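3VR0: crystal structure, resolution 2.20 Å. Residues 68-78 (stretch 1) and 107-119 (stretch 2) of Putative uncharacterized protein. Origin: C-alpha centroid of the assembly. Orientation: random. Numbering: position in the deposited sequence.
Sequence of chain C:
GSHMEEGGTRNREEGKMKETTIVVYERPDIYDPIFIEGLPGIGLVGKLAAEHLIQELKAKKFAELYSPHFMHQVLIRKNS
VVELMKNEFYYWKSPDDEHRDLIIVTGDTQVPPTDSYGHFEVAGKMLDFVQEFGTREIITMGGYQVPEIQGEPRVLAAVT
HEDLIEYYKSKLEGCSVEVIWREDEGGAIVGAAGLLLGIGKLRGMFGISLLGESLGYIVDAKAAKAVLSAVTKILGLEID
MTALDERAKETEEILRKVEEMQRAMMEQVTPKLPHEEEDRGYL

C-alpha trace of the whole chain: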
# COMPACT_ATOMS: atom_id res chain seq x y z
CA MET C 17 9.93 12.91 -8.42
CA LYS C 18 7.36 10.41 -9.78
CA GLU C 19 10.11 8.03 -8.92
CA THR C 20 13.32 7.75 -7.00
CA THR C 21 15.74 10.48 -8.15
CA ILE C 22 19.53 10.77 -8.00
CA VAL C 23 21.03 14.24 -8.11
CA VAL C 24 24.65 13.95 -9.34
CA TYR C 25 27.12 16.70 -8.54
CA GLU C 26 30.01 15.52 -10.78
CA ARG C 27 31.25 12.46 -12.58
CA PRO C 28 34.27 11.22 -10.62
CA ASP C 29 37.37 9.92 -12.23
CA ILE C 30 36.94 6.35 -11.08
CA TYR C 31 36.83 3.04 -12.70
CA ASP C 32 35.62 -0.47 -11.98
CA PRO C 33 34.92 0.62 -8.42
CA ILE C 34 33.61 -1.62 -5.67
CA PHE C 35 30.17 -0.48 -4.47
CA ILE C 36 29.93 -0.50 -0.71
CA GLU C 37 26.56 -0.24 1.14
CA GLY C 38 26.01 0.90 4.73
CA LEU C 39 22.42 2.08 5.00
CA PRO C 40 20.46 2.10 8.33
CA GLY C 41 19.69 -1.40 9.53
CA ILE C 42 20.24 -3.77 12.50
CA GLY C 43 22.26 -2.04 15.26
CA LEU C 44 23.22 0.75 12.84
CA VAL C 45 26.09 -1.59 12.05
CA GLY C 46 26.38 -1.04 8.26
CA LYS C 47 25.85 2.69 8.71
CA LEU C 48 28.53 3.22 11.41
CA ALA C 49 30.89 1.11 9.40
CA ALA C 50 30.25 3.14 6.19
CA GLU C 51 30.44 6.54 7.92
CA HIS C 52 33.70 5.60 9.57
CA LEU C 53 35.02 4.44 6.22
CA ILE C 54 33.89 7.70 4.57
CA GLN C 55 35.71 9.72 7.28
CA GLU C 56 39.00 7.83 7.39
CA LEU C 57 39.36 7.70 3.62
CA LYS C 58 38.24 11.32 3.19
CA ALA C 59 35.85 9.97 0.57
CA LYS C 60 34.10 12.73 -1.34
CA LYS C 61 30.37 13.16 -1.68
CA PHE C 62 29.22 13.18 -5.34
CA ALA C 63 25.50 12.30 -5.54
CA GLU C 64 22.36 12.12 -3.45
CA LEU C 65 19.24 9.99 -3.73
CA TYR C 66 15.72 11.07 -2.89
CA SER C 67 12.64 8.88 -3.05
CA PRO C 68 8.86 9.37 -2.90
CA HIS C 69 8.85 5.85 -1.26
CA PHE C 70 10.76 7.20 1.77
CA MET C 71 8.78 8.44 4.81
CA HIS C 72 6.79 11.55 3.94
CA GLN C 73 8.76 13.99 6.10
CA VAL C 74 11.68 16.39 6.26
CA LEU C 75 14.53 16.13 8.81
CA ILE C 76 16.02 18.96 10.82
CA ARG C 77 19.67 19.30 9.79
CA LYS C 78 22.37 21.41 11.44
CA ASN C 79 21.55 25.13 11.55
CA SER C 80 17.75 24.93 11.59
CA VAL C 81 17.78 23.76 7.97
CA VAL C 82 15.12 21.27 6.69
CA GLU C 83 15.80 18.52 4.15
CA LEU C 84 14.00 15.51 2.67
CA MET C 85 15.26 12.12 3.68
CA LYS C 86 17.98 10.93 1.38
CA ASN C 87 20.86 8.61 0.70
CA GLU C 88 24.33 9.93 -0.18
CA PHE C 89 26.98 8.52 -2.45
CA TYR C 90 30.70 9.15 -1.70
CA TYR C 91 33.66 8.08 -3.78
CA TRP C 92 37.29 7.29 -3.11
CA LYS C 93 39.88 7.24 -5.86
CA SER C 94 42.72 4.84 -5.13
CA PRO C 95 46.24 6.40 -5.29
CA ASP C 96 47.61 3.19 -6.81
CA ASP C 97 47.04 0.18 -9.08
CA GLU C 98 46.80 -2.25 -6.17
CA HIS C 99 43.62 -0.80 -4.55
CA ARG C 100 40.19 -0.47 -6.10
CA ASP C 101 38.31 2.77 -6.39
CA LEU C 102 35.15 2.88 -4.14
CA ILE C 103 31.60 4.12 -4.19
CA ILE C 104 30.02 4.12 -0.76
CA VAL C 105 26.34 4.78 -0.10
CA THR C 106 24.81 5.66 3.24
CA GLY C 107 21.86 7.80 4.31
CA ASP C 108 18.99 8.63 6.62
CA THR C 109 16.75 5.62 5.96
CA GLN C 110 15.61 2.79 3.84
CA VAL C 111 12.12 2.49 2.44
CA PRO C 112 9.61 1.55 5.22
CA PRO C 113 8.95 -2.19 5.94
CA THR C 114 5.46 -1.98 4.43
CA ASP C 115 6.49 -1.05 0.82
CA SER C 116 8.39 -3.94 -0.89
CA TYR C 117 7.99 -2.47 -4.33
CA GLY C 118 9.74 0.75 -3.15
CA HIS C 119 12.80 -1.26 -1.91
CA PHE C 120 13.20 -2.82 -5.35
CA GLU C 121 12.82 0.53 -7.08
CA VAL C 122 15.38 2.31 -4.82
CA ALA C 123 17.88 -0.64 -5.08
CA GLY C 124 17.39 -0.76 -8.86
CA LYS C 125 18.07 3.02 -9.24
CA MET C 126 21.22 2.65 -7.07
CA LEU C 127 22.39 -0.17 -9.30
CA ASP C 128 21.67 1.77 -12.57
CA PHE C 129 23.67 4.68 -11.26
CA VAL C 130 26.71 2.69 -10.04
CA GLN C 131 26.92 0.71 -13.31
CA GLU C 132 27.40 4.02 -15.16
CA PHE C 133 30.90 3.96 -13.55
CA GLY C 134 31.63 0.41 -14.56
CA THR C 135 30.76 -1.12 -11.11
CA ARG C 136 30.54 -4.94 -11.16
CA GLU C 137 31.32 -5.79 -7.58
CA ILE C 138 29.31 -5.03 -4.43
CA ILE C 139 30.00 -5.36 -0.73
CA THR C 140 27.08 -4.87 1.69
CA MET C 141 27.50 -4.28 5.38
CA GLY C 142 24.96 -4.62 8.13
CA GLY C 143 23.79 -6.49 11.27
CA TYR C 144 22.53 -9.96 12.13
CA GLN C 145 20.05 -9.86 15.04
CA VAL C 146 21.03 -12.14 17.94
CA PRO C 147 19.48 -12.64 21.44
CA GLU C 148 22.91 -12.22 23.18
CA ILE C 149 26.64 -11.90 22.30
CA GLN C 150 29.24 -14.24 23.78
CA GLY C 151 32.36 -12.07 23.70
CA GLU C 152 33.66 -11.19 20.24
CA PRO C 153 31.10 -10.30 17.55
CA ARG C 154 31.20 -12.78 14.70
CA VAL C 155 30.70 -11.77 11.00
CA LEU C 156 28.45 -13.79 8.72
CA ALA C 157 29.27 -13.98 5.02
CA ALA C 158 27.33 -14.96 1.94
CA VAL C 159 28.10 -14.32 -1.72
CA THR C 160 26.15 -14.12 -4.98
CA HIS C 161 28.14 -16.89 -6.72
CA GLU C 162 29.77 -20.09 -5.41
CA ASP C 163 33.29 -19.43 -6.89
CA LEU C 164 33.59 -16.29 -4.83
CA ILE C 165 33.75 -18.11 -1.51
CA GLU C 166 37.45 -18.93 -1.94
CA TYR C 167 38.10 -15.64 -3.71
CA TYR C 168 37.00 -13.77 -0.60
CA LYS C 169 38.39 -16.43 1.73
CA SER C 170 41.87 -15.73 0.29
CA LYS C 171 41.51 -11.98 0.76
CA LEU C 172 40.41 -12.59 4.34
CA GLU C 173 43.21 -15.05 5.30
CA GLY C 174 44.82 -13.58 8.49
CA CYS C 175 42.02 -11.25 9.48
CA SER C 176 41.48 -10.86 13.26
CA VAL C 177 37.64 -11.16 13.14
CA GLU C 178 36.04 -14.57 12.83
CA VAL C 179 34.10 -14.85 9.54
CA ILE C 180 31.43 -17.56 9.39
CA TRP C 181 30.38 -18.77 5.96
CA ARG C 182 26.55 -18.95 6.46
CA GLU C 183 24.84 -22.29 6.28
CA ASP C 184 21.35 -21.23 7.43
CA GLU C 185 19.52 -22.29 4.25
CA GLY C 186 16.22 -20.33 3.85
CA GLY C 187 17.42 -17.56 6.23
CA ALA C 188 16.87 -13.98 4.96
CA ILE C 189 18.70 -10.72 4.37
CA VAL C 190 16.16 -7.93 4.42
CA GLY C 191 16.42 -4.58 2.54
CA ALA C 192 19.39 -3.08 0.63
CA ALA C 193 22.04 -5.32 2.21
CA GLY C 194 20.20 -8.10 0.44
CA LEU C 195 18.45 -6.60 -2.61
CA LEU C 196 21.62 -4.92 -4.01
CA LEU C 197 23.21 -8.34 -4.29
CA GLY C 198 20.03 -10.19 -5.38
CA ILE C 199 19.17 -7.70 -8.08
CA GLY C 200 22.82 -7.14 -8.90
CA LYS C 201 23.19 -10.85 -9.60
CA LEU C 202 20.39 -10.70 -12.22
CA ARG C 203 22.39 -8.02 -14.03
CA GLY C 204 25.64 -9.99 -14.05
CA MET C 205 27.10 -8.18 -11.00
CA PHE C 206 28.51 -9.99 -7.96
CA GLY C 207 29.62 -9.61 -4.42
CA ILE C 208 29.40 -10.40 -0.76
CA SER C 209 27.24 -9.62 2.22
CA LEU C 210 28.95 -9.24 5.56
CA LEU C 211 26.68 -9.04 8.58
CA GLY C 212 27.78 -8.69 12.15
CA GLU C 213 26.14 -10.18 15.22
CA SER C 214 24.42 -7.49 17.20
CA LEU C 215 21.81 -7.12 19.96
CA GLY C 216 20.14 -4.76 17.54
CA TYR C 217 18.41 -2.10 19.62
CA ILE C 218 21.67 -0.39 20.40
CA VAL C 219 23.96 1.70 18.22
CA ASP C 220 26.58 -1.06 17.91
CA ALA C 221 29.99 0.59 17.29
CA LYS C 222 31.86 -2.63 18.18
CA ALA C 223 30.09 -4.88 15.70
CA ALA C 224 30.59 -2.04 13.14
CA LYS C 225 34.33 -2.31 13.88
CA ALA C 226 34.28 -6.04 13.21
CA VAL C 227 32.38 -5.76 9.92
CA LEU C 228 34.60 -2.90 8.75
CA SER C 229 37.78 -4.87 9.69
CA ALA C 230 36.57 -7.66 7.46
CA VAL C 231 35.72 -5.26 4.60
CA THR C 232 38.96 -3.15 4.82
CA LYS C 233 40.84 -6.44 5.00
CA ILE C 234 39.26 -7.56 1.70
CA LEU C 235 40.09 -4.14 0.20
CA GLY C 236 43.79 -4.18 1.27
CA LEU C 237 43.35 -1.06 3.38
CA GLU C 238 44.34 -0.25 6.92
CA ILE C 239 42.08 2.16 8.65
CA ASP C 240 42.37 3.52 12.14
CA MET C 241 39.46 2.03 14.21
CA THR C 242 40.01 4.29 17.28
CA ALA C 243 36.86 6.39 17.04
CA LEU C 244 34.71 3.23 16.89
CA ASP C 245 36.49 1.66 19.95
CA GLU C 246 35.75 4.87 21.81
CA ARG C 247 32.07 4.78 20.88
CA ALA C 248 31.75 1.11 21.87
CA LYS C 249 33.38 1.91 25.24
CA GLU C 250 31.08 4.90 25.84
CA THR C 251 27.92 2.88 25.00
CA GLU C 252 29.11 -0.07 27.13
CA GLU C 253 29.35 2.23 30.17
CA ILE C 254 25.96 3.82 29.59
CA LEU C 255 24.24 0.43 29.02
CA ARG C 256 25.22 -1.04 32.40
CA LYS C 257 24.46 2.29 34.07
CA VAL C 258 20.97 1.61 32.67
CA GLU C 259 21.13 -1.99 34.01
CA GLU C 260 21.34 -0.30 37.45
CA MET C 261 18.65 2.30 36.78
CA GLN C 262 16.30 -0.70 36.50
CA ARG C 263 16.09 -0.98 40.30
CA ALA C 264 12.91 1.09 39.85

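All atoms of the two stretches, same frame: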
# COMPACT_ATOMS: atom_id res chain seq x y z
N PRO C 68 10.26 9.19 -3.32
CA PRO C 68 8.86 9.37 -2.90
C PRO C 68 8.35 8.11 -2.16
O PRO C 68 7.22 8.13 -1.66
CB PRO C 68 8.11 9.56 -4.25
CG PRO C 68 9.03 8.64 -5.26
CD PRO C 68 10.40 9.09 -4.81
N HIS C 69 9.16 7.04 -2.07
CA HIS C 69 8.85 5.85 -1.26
C HIS C 69 9.43 5.96 0.14
O HIS C 69 9.16 5.09 0.98
CB HIS C 69 9.38 4.57 -1.90
CG HIS C 69 8.69 4.26 -3.19
ND1 HIS C 69 7.48 3.59 -3.24
CD2 HIS C 69 9.02 4.57 -4.47
CE1 HIS C 69 7.10 3.49 -4.51
NE2 HIS C 69 8.01 4.07 -5.27
N PHE C 70 10.24 7.01 0.42
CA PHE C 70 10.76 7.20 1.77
C PHE C 70 9.65 7.81 2.63
O PHE C 70 8.67 8.33 2.09
CB PHE C 70 11.95 8.17 1.77
CG PHE C 70 13.24 7.56 1.25
CD1 PHE C 70 13.41 6.18 1.16
CD2 PHE C 70 14.32 8.39 0.89
CE1 PHE C 70 14.65 5.60 0.71
CE2 PHE C 70 15.56 7.84 0.41
CZ PHE C 70 15.71 6.44 0.33
N MET C 71 9.79 7.79 3.94
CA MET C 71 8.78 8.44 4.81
C MET C 71 8.53 9.90 4.38
O MET C 71 9.47 10.65 4.00
CB MET C 71 9.23 8.35 6.27
CG MET C 71 8.29 9.03 7.27
SD MET C 71 6.62 8.33 7.26
CE MET C 71 5.98 9.63 8.34
N HIS C 72 7.26 10.29 4.46
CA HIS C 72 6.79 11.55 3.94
C HIS C 72 7.08 12.70 4.91
O HIS C 72 6.17 13.35 5.41
CB HIS C 72 5.30 11.45 3.59
CG HIS C 72 4.42 10.91 4.68
ND1 HIS C 72 4.24 9.55 4.88
CD2 HIS C 72 3.65 11.53 5.61
CE1 HIS C 72 3.40 9.36 5.89
NE2 HIS C 72 3.03 10.55 6.36
N GLN C 73 8.37 12.93 5.17
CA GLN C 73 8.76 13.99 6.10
C GLN C 73 10.10 14.60 5.69
O GLN C 73 10.85 14.05 4.89
CB GLN C 73 8.93 13.46 7.52
CG GLN C 73 10.21 12.57 7.63
CD GLN C 73 10.15 11.58 8.82
OE1 GLN C 73 11.10 10.84 9.06
NE2 GLN C 73 9.06 11.58 9.55
N VAL C 74 10.40 15.71 6.35
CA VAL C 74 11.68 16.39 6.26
C VAL C 74 12.40 16.20 7.58
O VAL C 74 11.75 16.00 8.58
CB VAL C 74 11.32 17.85 5.87
CG1 VAL C 74 11.75 18.88 6.83
CG2 VAL C 74 11.53 18.09 4.37
N LEU C 75 13.73 16.18 7.58
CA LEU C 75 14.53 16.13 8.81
C LEU C 75 15.16 17.47 9.12
O LEU C 75 15.47 18.24 8.22
CB LEU C 75 15.65 15.07 8.75
CG LEU C 75 15.28 13.58 8.61
CD1 LEU C 75 16.51 12.71 8.40
CD2 LEU C 75 14.47 13.07 9.82
N ILE C 76 15.34 17.74 10.41
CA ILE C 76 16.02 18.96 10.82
C ILE C 76 17.52 18.68 10.70
O ILE C 76 18.03 17.70 11.27
CB ILE C 76 15.68 19.33 12.28
CG1 ILE C 76 14.17 19.54 12.46
CG2 ILE C 76 16.47 20.58 12.69
CD1 ILE C 76 13.56 20.61 11.60
N ARG C 77 18.22 19.49 9.91
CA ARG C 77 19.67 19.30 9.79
C ARG C 77 20.35 20.28 10.74
O ARG C 77 19.68 20.89 11.57
CB ARG C 77 20.18 19.48 8.34
CG ARG C 77 19.54 18.54 7.28
CD ARG C 77 19.64 17.04 7.61
NE ARG C 77 19.23 16.25 6.45
CZ ARG C 77 19.10 14.92 6.39
NH1 ARG C 77 19.37 14.17 7.44
NH2 ARG C 77 18.70 14.34 5.25
N LYS C 78 21.68 20.42 10.63
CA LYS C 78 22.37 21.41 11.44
C LYS C 78 21.91 22.78 10.93
O LYS C 78 21.60 22.95 9.73
CB LYS C 78 23.91 21.27 11.36
CG LYS C 78 24.59 20.31 12.40
CD LYS C 78 25.36 19.07 11.79
CE LYS C 78 25.77 19.20 10.29
NZ LYS C 78 24.63 18.89 9.32
N GLY C 107 22.97 6.88 4.32
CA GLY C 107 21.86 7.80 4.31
C GLY C 107 20.97 7.74 5.53
O GLY C 107 21.27 7.05 6.51
N ASP C 108 19.91 8.53 5.50
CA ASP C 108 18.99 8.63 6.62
C ASP C 108 18.17 7.32 6.85
O ASP C 108 17.80 7.03 7.99
CB ASP C 108 17.99 9.75 6.37
CG ASP C 108 18.65 11.12 6.19
OD1 ASP C 108 19.46 11.52 7.04
OD2 ASP C 108 18.31 11.82 5.23
N THR C 109 17.85 6.56 5.81
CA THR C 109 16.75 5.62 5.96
C THR C 109 16.76 4.69 4.80
O THR C 109 17.46 4.91 3.79
CB THR C 109 15.32 6.34 5.93
OG1 THR C 109 14.28 5.40 6.23
CG2 THR C 109 15.01 6.98 4.56
N GLN C 110 15.99 3.62 4.96
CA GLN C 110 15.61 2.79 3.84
C GLN C 110 14.11 3.00 3.70
O GLN C 110 13.49 3.65 4.53
CB GLN C 110 15.93 1.31 4.11
CG GLN C 110 17.42 1.01 4.33
CD GLN C 110 17.80 -0.46 4.08
OE1 GLN C 110 17.33 -1.10 3.13
NE2 GLN C 110 18.67 -0.99 4.93
N VAL C 111 13.54 2.43 2.65
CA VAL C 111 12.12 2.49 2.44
C VAL C 111 11.45 1.74 3.62
O VAL C 111 12.02 0.77 4.13
CB VAL C 111 11.79 1.79 1.10
CG1 VAL C 111 10.29 1.46 0.99
CG2 VAL C 111 12.24 2.69 -0.12
N PRO C 112 10.27 2.20 4.07
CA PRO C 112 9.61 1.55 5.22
C PRO C 112 9.32 0.06 5.00
O PRO C 112 9.30 -0.40 3.87
CB PRO C 112 8.32 2.39 5.40
CG PRO C 112 8.68 3.71 4.81
CD PRO C 112 9.50 3.38 3.62
N PRO C 113 9.12 -0.72 6.11
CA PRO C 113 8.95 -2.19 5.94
C PRO C 113 7.66 -2.58 5.21
O PRO C 113 7.55 -3.69 4.70
CB PRO C 113 9.00 -2.74 7.38
CG PRO C 113 8.86 -1.50 8.32
CD PRO C 113 9.30 -0.30 7.52
N THR C 114 6.73 -1.66 5.07
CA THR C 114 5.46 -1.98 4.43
C THR C 114 5.42 -1.81 2.91
O THR C 114 4.40 -2.08 2.31
CB THR C 114 4.32 -1.10 5.01
OG1 THR C 114 4.66 0.28 4.83
CG2 THR C 114 4.08 -1.38 6.52
N ASP C 115 6.52 -1.39 2.26
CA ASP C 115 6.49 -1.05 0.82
C ASP C 115 7.61 -1.81 0.07
O ASP C 115 8.69 -1.22 -0.25
CB ASP C 115 6.65 0.50 0.65
CG ASP C 115 6.65 0.97 -0.81
OD1 ASP C 115 6.36 0.17 -1.73
OD2 ASP C 115 6.91 2.17 -1.08
N SER C 116 7.37 -3.09 -0.21
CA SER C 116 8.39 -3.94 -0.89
C SER C 116 8.77 -3.42 -2.25
O SER C 116 9.95 -3.38 -2.60
CB SER C 116 7.98 -5.42 -0.99
OG SER C 116 7.98 -5.99 0.31
N TYR C 117 7.77 -3.06 -3.03
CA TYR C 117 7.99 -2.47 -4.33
C TYR C 117 9.01 -1.29 -4.27
O TYR C 117 9.85 -1.16 -5.13
CB TYR C 117 6.66 -1.98 -4.97
CG TYR C 117 6.91 -1.50 -6.40
CD1 TYR C 117 6.95 -2.42 -7.44
CD2 TYR C 117 7.20 -0.14 -6.70
CE1 TYR C 117 7.22 -2.05 -8.73
CE2 TYR C 117 7.47 0.26 -8.06
CZ TYR C 117 7.49 -0.71 -9.05
OH TYR C 117 7.74 -0.44 -10.39
N GLY C 118 8.87 -0.42 -3.28
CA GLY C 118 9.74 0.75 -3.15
C GLY C 118 11.21 0.36 -2.91
O GLY C 118 12.10 0.99 -3.45
N HIS C 119 11.44 -0.69 -2.13
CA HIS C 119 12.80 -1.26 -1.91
C HIS C 119 13.42 -1.68 -3.23
O HIS C 119 14.56 -1.32 -3.48
CB HIS C 119 12.76 -2.44 -0.96
CG HIS C 119 12.53 -2.07 0.47
ND1 HIS C 119 13.56 -1.92 1.38
CD2 HIS C 119 11.39 -1.84 1.17
CE1 HIS C 119 13.07 -1.58 2.56
NE2 HIS C 119 11.75 -1.53 2.46
O HOH W 1 6.64 3.97 0.87
O HOH W 2 11.75 5.99 4.93

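The two stretches are joined at one end by a salt bridge and at the other by a histidine-aspartate pair, with apolar packing in between. Arg77 and Asp108 meet through paired hydrogen bonds: Arg77 NH1 donates to Asp108 OD1 at 2.7 Å and Arg77 NH2 to Asp108 OD2 at 2.6 Å. The carboxylate lies at the edge of the guanidinium, near its plane, so both N-H groups point almost straight at their acceptors and opposite charges reinforce the two bonds. The CA-to-CB bond of Arg77 points sideways, but the end of its side chain comes nearer to stretch 2.

At the other end, His69 ND1 donates to Asp115 OD2 over 2.6 Å, with the acceptor near the plane of the imidazole. Asp115 is also the N-cap of the helix that begins at Ser116: its OD1 accepts from Gly118 N at 3.0 Å. The two carboxylate oxygens thus tie the start of the helix to stretch 1. Water 1 adds a second link, donating to His69 O at 2.8 Å and to Asp115 OD2 at 2.7 Å.

Gly118 CA sits over one face of the His69 ring, 3.8 Å from its centroid, in a CH-pi contact. The absence of a side chain permits this closeness; an ideal CB on Gly118 would lie 2.9 Å from His69 ND1 and 2.6 Å from Asp115 OD2, clashing with both. The Tyr117 ring turns its edge to His69, with Tyr117 CD2 4.2 Å from His69 CE1.

Between the polar ends, the backbones come closest in register at Phe70 and Val111, whose CA atoms are 4.9 Å apart. The Phe70 ring receives the methyl of Thr109 over one face, CG2 standing 3.8 Å from the ring centroid and only 12° off its normal, while Val111 CG2 packs 3.9 Å from Phe70 CE1. Thr109 can offer its methyl to the ring while its hydroxyl is satisfied within its own stretch, OG1 donating to Gln110 O at 2.6 Å. Water 2 bridges the backbones here, accepting from Met71 N at 2.8 Å and donating to Gln110 O at 2.9 Å.

Pro112 closes against the same segment, its CD 3.2 Å from His69 O, and opens a type I turn that runs to Asp115. Toward the salt bridge the backbones separate, with the CA atoms of Leu75 and Asp108 9.0 Å apart, and side chains span the gap: Leu75 CD1 rests 3.5 Å from Asp108 OD1.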